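Local atomic coordinates of arginyl-tRNA synthetase (Campylobacter jejuni, PDB entry 3FNR), a protein that catalyses the ATP-dependent attachment of L-arginine to its cognate tRNA, releasing AMP and diphosphate. Residues K27-P41 and L66-D78. The protein carries 1 engineered substitution. Numbering follows the deposited sequence.
Sequences KKQESFLLEYVSANP and LGYKFNTEYYVND. With SO4 (sulfate ion), chain B.
F32 and F70 lie on the same face of two parallel strands, 31-35 and 69-76, which helix 50-65 joins into a beta-alpha-beta crossover of the class I synthetase catalytic domain. Alternating backbone bonds, such as N71 N to F32 O (2.9 Å) and L34 N to N71 O, fix the register. The F70 ring is swung across to the neighbouring strand by a CG anti to the backbone N (chi1 -159°). There F70 CD1 meets F32 CB at 3.4 Å and F70 CE2 packs on L34 CB, while T60 and A63 of the helix pack against F70, and T60 also against L34. Flat rings and a branched leucine suit such a buried layer. At the start of the strands, the lysine chain of K28 lies over the Y68 ring, K28 CG 3.6 Å from the centroid. Bends at chi2 and chi4 lift K28 NZ away from the ring to L66 O (3.0 Å), and NZ also donates to a sulfate ion, probably from the crystallisation liquor. G67, with its positive phi, ends the helix in a Schellman motif. Serine suits position 38, just before the HIGH region, because S38 OG can at once accept a nearly straight bond from Y75 N and donate to the anti lone pair of E35 OE2 (2.7 Å). Y74 OH donates to the carbonyl of A39, the first HIGH residue, and S38 CA sits over the centre of the Y74 ring.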
# COMPACT_ATOMS: atom_id res chain seq x y z
N LYS A 27 -2.07 -12.13 20.11
CA LYS A 27 -0.74 -12.33 19.53
C LYS A 27 -0.70 -13.64 18.75
O LYS A 27 -1.09 -14.69 19.26
CB LYS A 27 0.33 -12.32 20.64
CG LYS A 27 1.78 -12.42 20.16
CD LYS A 27 2.40 -13.79 20.48
CE LYS A 27 3.91 -13.84 20.18
NZ LYS A 27 4.72 -12.97 21.08
N LYS A 28 -0.27 -13.54 17.50
CA LYS A 28 -0.23 -14.69 16.60
C LYS A 28 1.19 -15.25 16.53
O LYS A 28 2.15 -14.61 16.97
CB LYS A 28 -0.68 -14.29 15.20
CG LYS A 28 -2.09 -13.73 15.11
CD LYS A 28 -3.12 -14.83 14.90
CE LYS A 28 -4.52 -14.25 14.78
NZ LYS A 28 -5.02 -13.75 16.08
N GLN A 29 1.31 -16.45 15.96
CA GLN A 29 2.59 -17.12 15.88
C GLN A 29 3.33 -16.86 14.57
O GLN A 29 4.56 -16.75 14.55
CB GLN A 29 2.40 -18.63 16.11
CG GLN A 29 1.97 -19.02 17.54
CD GLN A 29 3.06 -18.82 18.59
OE1 GLN A 29 2.76 -18.51 19.75
NE2 GLN A 29 4.32 -19.00 18.19
N GLU A 30 2.57 -16.77 13.47
CA GLU A 30 3.14 -16.55 12.15
C GLU A 30 3.54 -15.09 11.96
O GLU A 30 2.76 -14.19 12.24
CB GLU A 30 2.13 -16.96 11.08
CG GLU A 30 2.75 -17.15 9.70
CD GLU A 30 1.77 -17.70 8.67
OE1 GLU A 30 2.16 -17.79 7.49
OE2 GLU A 30 0.62 -18.05 9.05
N SER A 31 4.77 -14.88 11.49
CA SER A 31 5.32 -13.54 11.26
C SER A 31 5.60 -13.32 9.79
O SER A 31 5.84 -14.27 9.05
CB SER A 31 6.62 -13.37 12.03
OG SER A 31 7.57 -14.33 11.60
N PHE A 32 5.58 -12.06 9.36
CA PHE A 32 5.74 -11.75 7.94
C PHE A 32 6.70 -10.60 7.68
O PHE A 32 6.80 -9.66 8.47
CB PHE A 32 4.40 -11.38 7.30
CG PHE A 32 3.33 -12.43 7.45
CD1 PHE A 32 3.10 -13.34 6.43
CD2 PHE A 32 2.55 -12.50 8.60
CE1 PHE A 32 2.12 -14.33 6.55
CE2 PHE A 32 1.57 -13.48 8.74
CZ PHE A 32 1.35 -14.39 7.70
N LEU A 33 7.39 -10.67 6.54
CA LEU A 33 8.13 -9.54 6.02
C LEU A 33 7.59 -9.14 4.65
O LEU A 33 7.75 -9.88 3.68
CB LEU A 33 9.64 -9.83 5.93
CG LEU A 33 10.52 -8.72 5.31
CD1 LEU A 33 10.47 -7.44 6.13
CD2 LEU A 33 11.96 -9.19 5.14
N LEU A 34 6.97 -7.97 4.58
CA LEU A 34 6.45 -7.45 3.31
C LEU A 34 7.40 -6.43 2.70
O LEU A 34 7.72 -5.41 3.32
CB LEU A 34 5.09 -6.78 3.54
CG LEU A 34 3.97 -6.61 2.50
CD1 LEU A 34 3.24 -5.30 2.78
CD2 LEU A 34 4.40 -6.67 1.04
N GLU A 35 7.81 -6.68 1.47
CA GLU A 35 8.55 -5.68 0.73
C GLU A 35 7.67 -5.22 -0.41
O GLU A 35 7.25 -6.04 -1.23
CB GLU A 35 9.86 -6.23 0.17
CG GLU A 35 10.65 -5.20 -0.65
CD GLU A 35 11.05 -5.73 -2.02
OE1 GLU A 35 11.33 -6.94 -2.14
OE2 GLU A 35 11.07 -4.93 -2.99
N TYR A 36 7.39 -3.93 -0.44
CA TYR A 36 6.52 -3.37 -1.45
C TYR A 36 6.89 -1.95 -1.86
O TYR A 36 7.72 -1.30 -1.21
CB TYR A 36 5.04 -3.48 -1.03
CG TYR A 36 4.55 -2.54 0.06
CD1 TYR A 36 5.09 -2.57 1.36
CD2 TYR A 36 3.52 -1.65 -0.19
CE1 TYR A 36 4.62 -1.72 2.36
CE2 TYR A 36 3.04 -0.79 0.79
CZ TYR A 36 3.59 -0.83 2.06
OH TYR A 36 3.10 0.01 3.02
N VAL A 37 6.25 -1.49 -2.94
CA VAL A 37 6.53 -0.23 -3.62
C VAL A 37 7.90 -0.29 -4.29
O VAL A 37 7.98 -0.56 -5.49
CB VAL A 37 6.34 1.06 -2.74
CG1 VAL A 37 6.37 2.31 -3.61
CG2 VAL A 37 5.02 1.03 -1.97
N SER A 38 8.96 -0.04 -3.51
CA SER A 38 10.36 -0.15 -3.98
C SER A 38 10.62 0.51 -5.32
O SER A 38 11.24 -0.09 -6.19
CB SER A 38 10.80 -1.61 -4.04
OG SER A 38 10.77 -2.21 -2.75
N ALA A 39 10.12 1.72 -5.50
CA ALA A 39 10.31 2.45 -6.74
C ALA A 39 11.70 3.07 -6.77
O ALA A 39 12.26 3.39 -5.72
CB ALA A 39 9.26 3.52 -6.87
N ASN A 40 12.26 3.21 -7.97
CA ASN A 40 13.55 3.87 -8.17
C ASN A 40 13.54 5.30 -7.63
O ASN A 40 12.59 6.03 -7.87
CB ASN A 40 13.90 3.88 -9.64
CG ASN A 40 14.15 2.48 -10.18
OD1 ASN A 40 14.51 1.57 -9.44
ND2 ASN A 40 13.94 2.32 -11.48
N PRO A 41 14.60 5.69 -6.89
CA PRO A 41 14.66 7.04 -6.29
C PRO A 41 15.08 8.10 -7.31
O PRO A 41 16.00 8.90 -7.06
CB PRO A 41 15.72 6.87 -5.20
CG PRO A 41 16.64 5.83 -5.73
CD PRO A 41 15.80 4.89 -6.56
N LEU A 66 -4.78 -7.72 13.70
CA LEU A 66 -5.12 -9.10 13.99
C LEU A 66 -4.08 -9.81 14.87
O LEU A 66 -4.26 -10.98 15.22
CB LEU A 66 -5.37 -9.87 12.69
CG LEU A 66 -6.53 -9.32 11.83
CD1 LEU A 66 -6.56 -10.05 10.52
CD2 LEU A 66 -7.89 -9.43 12.53
N GLY A 67 -3.01 -9.11 15.22
CA GLY A 67 -2.02 -9.64 16.15
C GLY A 67 -0.83 -10.32 15.50
O GLY A 67 -0.05 -10.99 16.19
N TYR A 68 -0.69 -10.17 14.19
CA TYR A 68 0.45 -10.72 13.48
C TYR A 68 1.64 -9.77 13.60
O TYR A 68 1.47 -8.55 13.57
CB TYR A 68 0.11 -10.99 12.01
CG TYR A 68 -0.94 -12.05 11.81
CD1 TYR A 68 -2.29 -11.71 11.72
CD2 TYR A 68 -0.60 -13.40 11.70
CE1 TYR A 68 -3.27 -12.68 11.54
CE2 TYR A 68 -1.58 -14.39 11.51
CZ TYR A 68 -2.91 -14.01 11.44
OH TYR A 68 -3.89 -14.96 11.27
N LYS A 69 2.84 -10.34 13.78
CA LYS A 69 4.09 -9.59 13.65
C LYS A 69 4.30 -9.38 12.17
O LYS A 69 4.38 -10.35 11.41
CB LYS A 69 5.26 -10.37 14.25
CG LYS A 69 5.24 -10.48 15.78
CD LYS A 69 6.49 -11.19 16.33
CE LYS A 69 6.41 -12.72 16.23
NZ LYS A 69 5.26 -13.32 16.99
N PHE A 70 4.38 -8.13 11.73
CA PHE A 70 4.35 -7.84 10.31
C PHE A 70 5.24 -6.64 10.03
O PHE A 70 4.90 -5.50 10.40
CB PHE A 70 2.90 -7.58 9.87
CG PHE A 70 2.65 -7.76 8.38
CD1 PHE A 70 2.10 -8.94 7.89
CD2 PHE A 70 2.91 -6.73 7.48
CE1 PHE A 70 1.82 -9.09 6.53
CE2 PHE A 70 2.64 -6.87 6.13
CZ PHE A 70 2.11 -8.06 5.64
N ASN A 71 6.37 -6.90 9.39
CA ASN A 71 7.33 -5.86 9.02
C ASN A 71 7.23 -5.43 7.58
O ASN A 71 6.86 -6.22 6.70
CB ASN A 71 8.75 -6.33 9.31
CG ASN A 71 9.20 -5.98 10.70
OD1 ASN A 71 8.88 -6.67 11.67
ND2 ASN A 71 9.94 -4.88 10.81
N THR A 72 7.56 -4.17 7.33
CA THR A 72 7.56 -3.61 5.99
C THR A 72 8.92 -3.04 5.61
O THR A 72 9.63 -2.47 6.46
CB THR A 72 6.49 -2.52 5.83
OG1 THR A 72 6.60 -1.58 6.90
CG2 THR A 72 5.12 -3.15 5.86
N GLU A 73 9.26 -3.17 4.33
CA GLU A 73 10.56 -2.79 3.82
C GLU A 73 10.48 -2.29 2.38
O GLU A 73 9.67 -2.78 1.58
CB GLU A 73 11.55 -3.96 3.97
CG GLU A 73 13.02 -3.63 3.70
CD GLU A 73 13.98 -4.67 4.26
OE1 GLU A 73 14.58 -5.41 3.45
OE2 GLU A 73 14.14 -4.75 5.51
N TYR A 74 11.31 -1.31 2.07
CA TYR A 74 11.38 -0.69 0.75
C TYR A 74 12.82 -0.85 0.29
O TYR A 74 13.75 -0.52 1.03
CB TYR A 74 11.01 0.79 0.88
CG TYR A 74 10.95 1.63 -0.39
CD1 TYR A 74 12.10 1.92 -1.13
CD2 TYR A 74 9.75 2.22 -0.80
CE1 TYR A 74 12.05 2.71 -2.28
CE2 TYR A 74 9.69 3.02 -1.93
CZ TYR A 74 10.84 3.27 -2.66
OH TYR A 74 10.78 4.06 -3.78
N TYR A 75 12.99 -1.34 -0.93
CA TYR A 75 14.30 -1.53 -1.50
C TYR A 75 14.63 -0.34 -2.38
O TYR A 75 13.91 -0.06 -3.35
CB TYR A 75 14.32 -2.81 -2.34
CG TYR A 75 15.67 -3.16 -2.91
CD1 TYR A 75 16.66 -3.72 -2.10
CD2 TYR A 75 15.96 -2.95 -4.25
CE1 TYR A 75 17.90 -4.06 -2.61
CE2 TYR A 75 17.21 -3.28 -4.78
CZ TYR A 75 18.17 -3.84 -3.95
OH TYR A 75 19.40 -4.19 -4.46
N VAL A 76 15.73 0.34 -2.05
CA VAL A 76 16.20 1.51 -2.79
C VAL A 76 17.25 1.10 -3.83
O VAL A 76 18.35 0.71 -3.47
CB VAL A 76 16.79 2.59 -1.84
CG1 VAL A 76 16.96 3.89 -2.56
CG2 VAL A 76 15.91 2.79 -0.61
N ASN A 77 16.91 1.19 -5.11
CA ASN A 77 17.84 0.88 -6.19
C ASN A 77 18.80 2.04 -6.39
O ASN A 77 18.70 2.77 -7.38
CB ASN A 77 17.10 0.61 -7.50
CG ASN A 77 16.42 -0.75 -7.53
OD1 ASN A 77 17.07 -1.78 -7.70
ND2 ASN A 77 15.09 -0.76 -7.41
N ASP A 78 19.73 2.22 -5.45
CA ASP A 78 20.54 3.43 -5.41
C ASP A 78 22.00 3.24 -5.81
O ASP A 78 22.88 3.97 -5.34
CB ASP A 78 20.41 4.12 -4.05
CG ASP A 78 21.07 3.34 -2.92
OD1 ASP A 78 21.31 3.96 -1.86
OD2 ASP A 78 21.36 2.13 -3.06
S SO4 B . -8.24 -14.26 18.01
O1 SO4 B . -8.33 -15.61 18.56
O2 SO4 B . -7.04 -13.63 18.53
O3 SO4 B . -8.17 -14.35 16.55
O4 SO4 B . -9.40 -13.46 18.38
O HOH W 1 3.16 -13.09 14.36
O HOH W 2 14.18 1.27 -5.59